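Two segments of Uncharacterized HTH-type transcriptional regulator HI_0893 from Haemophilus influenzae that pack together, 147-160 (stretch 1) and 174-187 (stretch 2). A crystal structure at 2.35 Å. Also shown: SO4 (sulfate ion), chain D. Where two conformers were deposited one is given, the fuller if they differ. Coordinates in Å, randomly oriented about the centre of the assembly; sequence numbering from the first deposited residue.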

# COMPACT_ATOMS: atom_id res chain seq x y z
N ILE A 147 -5.33 -6.70 11.75
CA ILE A 147 -6.54 -6.81 10.94
C ILE A 147 -7.42 -5.59 11.15
O ILE A 147 -7.86 -4.96 10.18
CB ILE A 147 -7.35 -8.09 11.26
CG1 ILE A 147 -6.65 -9.31 10.70
CG2 ILE A 147 -8.70 -8.01 10.66
CD1 ILE A 147 -7.16 -10.63 11.26
N LEU A 148 -7.62 -5.21 12.40
CA LEU A 148 -8.40 -4.03 12.69
C LEU A 148 -7.81 -2.79 12.01
O LEU A 148 -8.54 -2.01 11.38
CB LEU A 148 -8.49 -3.80 14.20
CG LEU A 148 -9.31 -4.82 15.00
CD1 LEU A 148 -9.11 -4.52 16.48
CD2 LEU A 148 -10.78 -4.76 14.62
N PHE A 149 -6.50 -2.63 12.10
CA PHE A 149 -5.83 -1.53 11.41
C PHE A 149 -6.10 -1.57 9.91
O PHE A 149 -6.48 -0.56 9.34
CB PHE A 149 -4.35 -1.57 11.66
CG PHE A 149 -3.59 -0.44 10.98
CD1 PHE A 149 -3.48 0.79 11.57
CD2 PHE A 149 -2.97 -0.64 9.75
CE1 PHE A 149 -2.78 1.83 10.95
CE2 PHE A 149 -2.26 0.40 9.14
CZ PHE A 149 -2.16 1.62 9.74
N LEU A 150 -5.94 -2.73 9.30
CA LEU A 150 -6.04 -2.87 7.85
C LEU A 150 -7.47 -2.69 7.33
O LEU A 150 -7.66 -2.41 6.14
CB LEU A 150 -5.43 -4.21 7.38
CG LEU A 150 -3.89 -4.32 7.56
CD1 LEU A 150 -3.40 -5.77 7.30
CD2 LEU A 150 -3.01 -3.30 6.73
N LEU A 151 -8.46 -2.83 8.22
CA LEU A 151 -9.87 -2.52 7.93
C LEU A 151 -10.24 -1.05 8.18
O LEU A 151 -11.32 -0.63 7.76
CB LEU A 151 -10.82 -3.39 8.78
CG LEU A 151 -10.92 -4.88 8.48
CD1 LEU A 151 -11.86 -5.55 9.47
CD2 LEU A 151 -11.40 -5.15 7.06
N SER A 152 -9.39 -0.28 8.87
CA SER A 152 -9.82 1.04 9.38
C SER A 152 -8.78 2.17 9.09
O SER A 152 -8.84 2.82 8.02
CB SER A 152 -10.15 0.94 10.86
OG SER A 152 -9.03 0.51 11.61
N LEU A 153 -7.81 2.37 9.98
CA LEU A 153 -6.85 3.45 9.80
C LEU A 153 -6.10 3.34 8.49
O LEU A 153 -5.68 4.35 7.94
CB LEU A 153 -5.80 3.49 10.90
CG LEU A 153 -6.03 4.46 12.04
CD1 LEU A 153 -4.74 4.54 12.88
CD2 LEU A 153 -6.42 5.80 11.49
N LYS A 154 -5.93 2.12 8.00
CA LYS A 154 -5.28 1.89 6.72
C LYS A 154 -5.84 2.76 5.62
O LYS A 154 -5.09 3.15 4.76
CB LYS A 154 -5.36 0.43 6.32
CG LYS A 154 -4.60 0.04 5.06
CD LYS A 154 -3.14 0.39 5.10
CE LYS A 154 -2.38 -0.26 3.96
NZ LYS A 154 -0.94 0.14 3.92
N THR A 155 -7.14 3.08 5.65
CA THR A 155 -7.78 3.93 4.64
C THR A 155 -7.10 5.30 4.51
O THR A 155 -6.90 5.80 3.40
CB THR A 155 -9.28 4.15 4.92
OG1 THR A 155 -9.46 4.58 6.29
CG2 THR A 155 -10.09 2.87 4.65
N ALA A 156 -6.68 5.86 5.64
CA ALA A 156 -5.99 7.14 5.65
C ALA A 156 -4.76 7.08 4.77
O ALA A 156 -4.56 7.97 3.92
CB ALA A 156 -5.63 7.52 7.02
N ILE A 157 -4.01 5.99 4.88
CA ILE A 157 -2.78 5.82 4.10
C ILE A 157 -3.09 5.56 2.64
O ILE A 157 -2.43 6.09 1.77
CB ILE A 157 -1.90 4.67 4.64
CG1 ILE A 157 -1.50 4.94 6.10
CG2 ILE A 157 -0.66 4.49 3.76
CD1 ILE A 157 -0.99 3.71 6.86
N ASN A 158 -4.08 4.72 2.38
CA ASN A 158 -4.43 4.38 1.01
C ASN A 158 -5.02 5.60 0.25
O ASN A 158 -4.78 5.77 -0.97
CB ASN A 158 -5.42 3.17 0.98
CG ASN A 158 -4.72 1.80 1.18
OD1 ASN A 158 -3.53 1.69 0.98
ND2 ASN A 158 -5.48 0.77 1.55
N LEU A 159 -5.78 6.43 0.96
CA LEU A 159 -6.40 7.60 0.35
C LEU A 159 -5.35 8.64 -0.05
O LEU A 159 -5.37 9.14 -1.17
CB LEU A 159 -7.43 8.22 1.29
CG LEU A 159 -8.41 9.19 0.64
CD1 LEU A 159 -9.26 8.50 -0.46
CD2 LEU A 159 -9.29 9.76 1.69
N ALA A 160 -4.44 8.95 0.88
CA ALA A 160 -3.30 9.83 0.60
C ALA A 160 -2.50 9.33 -0.61
O ALA A 160 -2.18 10.10 -1.53
CB ALA A 160 -2.41 9.91 1.79
N ILE A 174 -16.49 14.36 2.37
CA ILE A 174 -15.93 13.09 1.88
C ILE A 174 -14.93 12.51 2.89
O ILE A 174 -15.02 11.32 3.23
CB ILE A 174 -15.31 13.23 0.45
CG1 ILE A 174 -16.41 13.48 -0.60
CG2 ILE A 174 -14.54 11.99 0.06
CD1 ILE A 174 -15.90 14.00 -1.97
N LEU A 175 -14.01 13.33 3.41
CA LEU A 175 -13.04 12.83 4.42
C LEU A 175 -13.72 12.29 5.68
O LEU A 175 -13.28 11.27 6.23
CB LEU A 175 -12.02 13.89 4.83
CG LEU A 175 -10.73 14.04 4.01
CD1 LEU A 175 -10.93 13.82 2.54
CD2 LEU A 175 -10.13 15.43 4.26
N GLU A 176 -14.77 12.96 6.13
CA GLU A 176 -15.52 12.50 7.30
C GLU A 176 -16.28 11.23 7.00
O GLU A 176 -16.36 10.32 7.84
CB GLU A 176 -16.51 13.58 7.78
CG GLU A 176 -15.88 14.91 8.24
CD GLU A 176 -15.04 14.81 9.49
OE1 GLU A 176 -15.10 13.78 10.19
OE2 GLU A 176 -14.32 15.79 9.80
N SER A 177 -16.86 11.16 5.80
CA SER A 177 -17.49 9.93 5.35
C SER A 177 -16.52 8.76 5.43
O SER A 177 -16.85 7.76 6.03
CB SER A 177 -18.04 10.06 3.93
OG SER A 177 -19.37 10.57 3.96
N VAL A 178 -15.31 8.92 4.92
CA VAL A 178 -14.29 7.85 5.00
C VAL A 178 -13.88 7.55 6.44
O VAL A 178 -13.72 6.39 6.81
CB VAL A 178 -13.04 8.16 4.18
CG1 VAL A 178 -12.04 7.10 4.37
CG2 VAL A 178 -13.37 8.31 2.70
N ILE A 179 -13.71 8.58 7.26
CA ILE A 179 -13.39 8.37 8.67
C ILE A 179 -14.48 7.55 9.36
O ILE A 179 -14.20 6.59 10.03
CB ILE A 179 -13.24 9.68 9.44
CG1 ILE A 179 -11.93 10.36 9.09
CG2 ILE A 179 -13.22 9.41 10.95
CD1 ILE A 179 -11.87 11.86 9.52
N GLU A 180 -15.71 7.96 9.19
CA GLU A 180 -16.85 7.31 9.83
C GLU A 180 -17.10 5.91 9.30
O GLU A 180 -17.44 5.02 10.06
CB GLU A 180 -18.11 8.15 9.64
CG GLU A 180 -19.31 7.66 10.47
CD GLU A 180 -20.18 6.65 9.74
OE1 GLU A 180 -20.54 6.90 8.55
OE2 GLU A 180 -20.52 5.60 10.34
N ARG A 181 -16.95 5.73 8.01
CA ARG A 181 -17.22 4.44 7.39
C ARG A 181 -16.12 3.44 7.66
O ARG A 181 -16.41 2.27 7.88
CB ARG A 181 -17.44 4.61 5.91
CG ARG A 181 -18.80 5.21 5.64
CD ARG A 181 -19.02 5.52 4.22
NE ARG A 181 -20.38 5.96 3.98
CZ ARG A 181 -21.46 5.17 3.96
NH1 ARG A 181 -21.36 3.85 4.16
NH2 ARG A 181 -22.65 5.71 3.72
N SER A 182 -14.86 3.89 7.68
CA SER A 182 -13.75 2.98 8.04
C SER A 182 -13.86 2.52 9.52
O SER A 182 -13.55 1.37 9.85
CB SER A 182 -12.42 3.65 7.79
OG SER A 182 -12.30 4.76 8.64
N TRP A 183 -14.30 3.44 10.38
CA TRP A 183 -14.65 3.14 11.78
C TRP A 183 -15.74 2.11 11.86
O TRP A 183 -15.65 1.16 12.63
CB TRP A 183 -15.11 4.40 12.46
CG TRP A 183 -15.68 4.24 13.86
CD1 TRP A 183 -16.96 4.48 14.23
CD2 TRP A 183 -14.97 3.93 15.04
NE1 TRP A 183 -17.10 4.31 15.57
CE2 TRP A 183 -15.89 3.98 16.10
CE3 TRP A 183 -13.65 3.61 15.31
CZ2 TRP A 183 -15.54 3.69 17.41
CZ3 TRP A 183 -13.29 3.33 16.62
CH2 TRP A 183 -14.23 3.36 17.65
N ARG A 184 -16.76 2.29 11.04
CA ARG A 184 -17.92 1.40 10.98
C ARG A 184 -17.49 -0.06 10.76
O ARG A 184 -18.06 -0.97 11.34
CB ARG A 184 -18.85 1.84 9.86
CG ARG A 184 -20.24 1.39 10.01
CD ARG A 184 -21.08 1.71 8.80
NE ARG A 184 -21.32 3.15 8.59
CZ ARG A 184 -22.19 3.64 7.70
NH1 ARG A 184 -22.88 2.81 6.91
NH2 ARG A 184 -22.37 4.96 7.57
N ALA A 185 -16.47 -0.25 9.93
CA ALA A 185 -15.94 -1.58 9.62
C ALA A 185 -15.37 -2.35 10.82
O ALA A 185 -15.30 -3.58 10.79
CB ALA A 185 -14.87 -1.44 8.53
N ILE A 186 -14.92 -1.63 11.85
CA ILE A 186 -14.33 -2.30 13.03
C ILE A 186 -15.19 -2.23 14.29
O ILE A 186 -14.71 -2.61 15.35
CB ILE A 186 -12.89 -1.81 13.35
CG1 ILE A 186 -12.85 -0.32 13.62
CG2 ILE A 186 -11.95 -2.18 12.23
CD1 ILE A 186 -11.56 0.13 14.21
N GLN A 187 -16.45 -1.78 14.16
CA GLN A 187 -17.36 -1.75 15.31
C GLN A 187 -17.83 -3.16 15.64
O GLN A 187 -18.02 -3.99 14.73
CB GLN A 187 -18.56 -0.83 15.05
CG GLN A 187 -18.20 0.63 14.78
CD GLN A 187 -19.38 1.59 15.00
OE1 GLN A 187 -19.60 2.06 16.12
NE2 GLN A 187 -20.12 1.89 13.93
S SO4 D . -22.58 8.92 4.18
O1 SO4 D . -23.45 8.29 5.18
O2 SO4 D . -22.78 8.31 2.86
O3 SO4 D . -21.18 8.85 4.61
O4 SO4 D . -22.95 10.33 4.05

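Two segments that meet without a hydrogen bond between them can be held by close packing and apolar burial, as in this pair, which illustrates how small polar residues can serve that end by spending their hydroxyl protons on carbonyls of their own stretch. The segment 154-160 runs roughly antiparallel to the helix 174-184, at 142°; a break at Ser152 separates 154-160 from the preceding helix 147-151. The contact buries 443 Å² summed over both sides.

Along stretch 1 the contact opens at Leu148, whose side chain starts sideways (chi1 m, chi2 t) but brings CD2 to 3.7 Å from Ile186 CG2. Ile186, the residue most covered by its partner stretch, points toward stretch 1, and its branched side chain serves several neighbours: CG2 also lies 3.8 Å from Leu151 CB, while CD1 comes within 3.6 Å of Ser152 OG. The Leu151 carbonyl faces a methyl, with O 3.7 Å from Ala185 CB.

At Ser152 the backbones draw closest, its CA 4.6 Å from the CA of Ser182. Two serines, each directed toward the other stretch, suit this approach because their side chains are short. Ser152 OG donates to Leu148 O at 2.6 Å, so its hydroxyl is satisfied within its own stretch and can be buried beside a methyl; Ser152 CB packs against Ser182 O at 3.6 Å.

Thr155 repeats the strategy. Its OG1 donates to Ser152 O at 2.5 Å; with that hydrogen bond made, Thr155 OG1 packs 3.4 Å from Ser182 CB, and Thr155 CB meets Val178 CG1 at 4.1 Å.

One turn on, Leu159 (chi1 t, chi2 p) closes the contact with a looser apolar cluster: CD2 lies 4.4 Å from Val178 CG2 and 4.5 Å from Leu175 CD1. The longer leucine side chains reach across here, where the backbones no longer approach as they do at the serines.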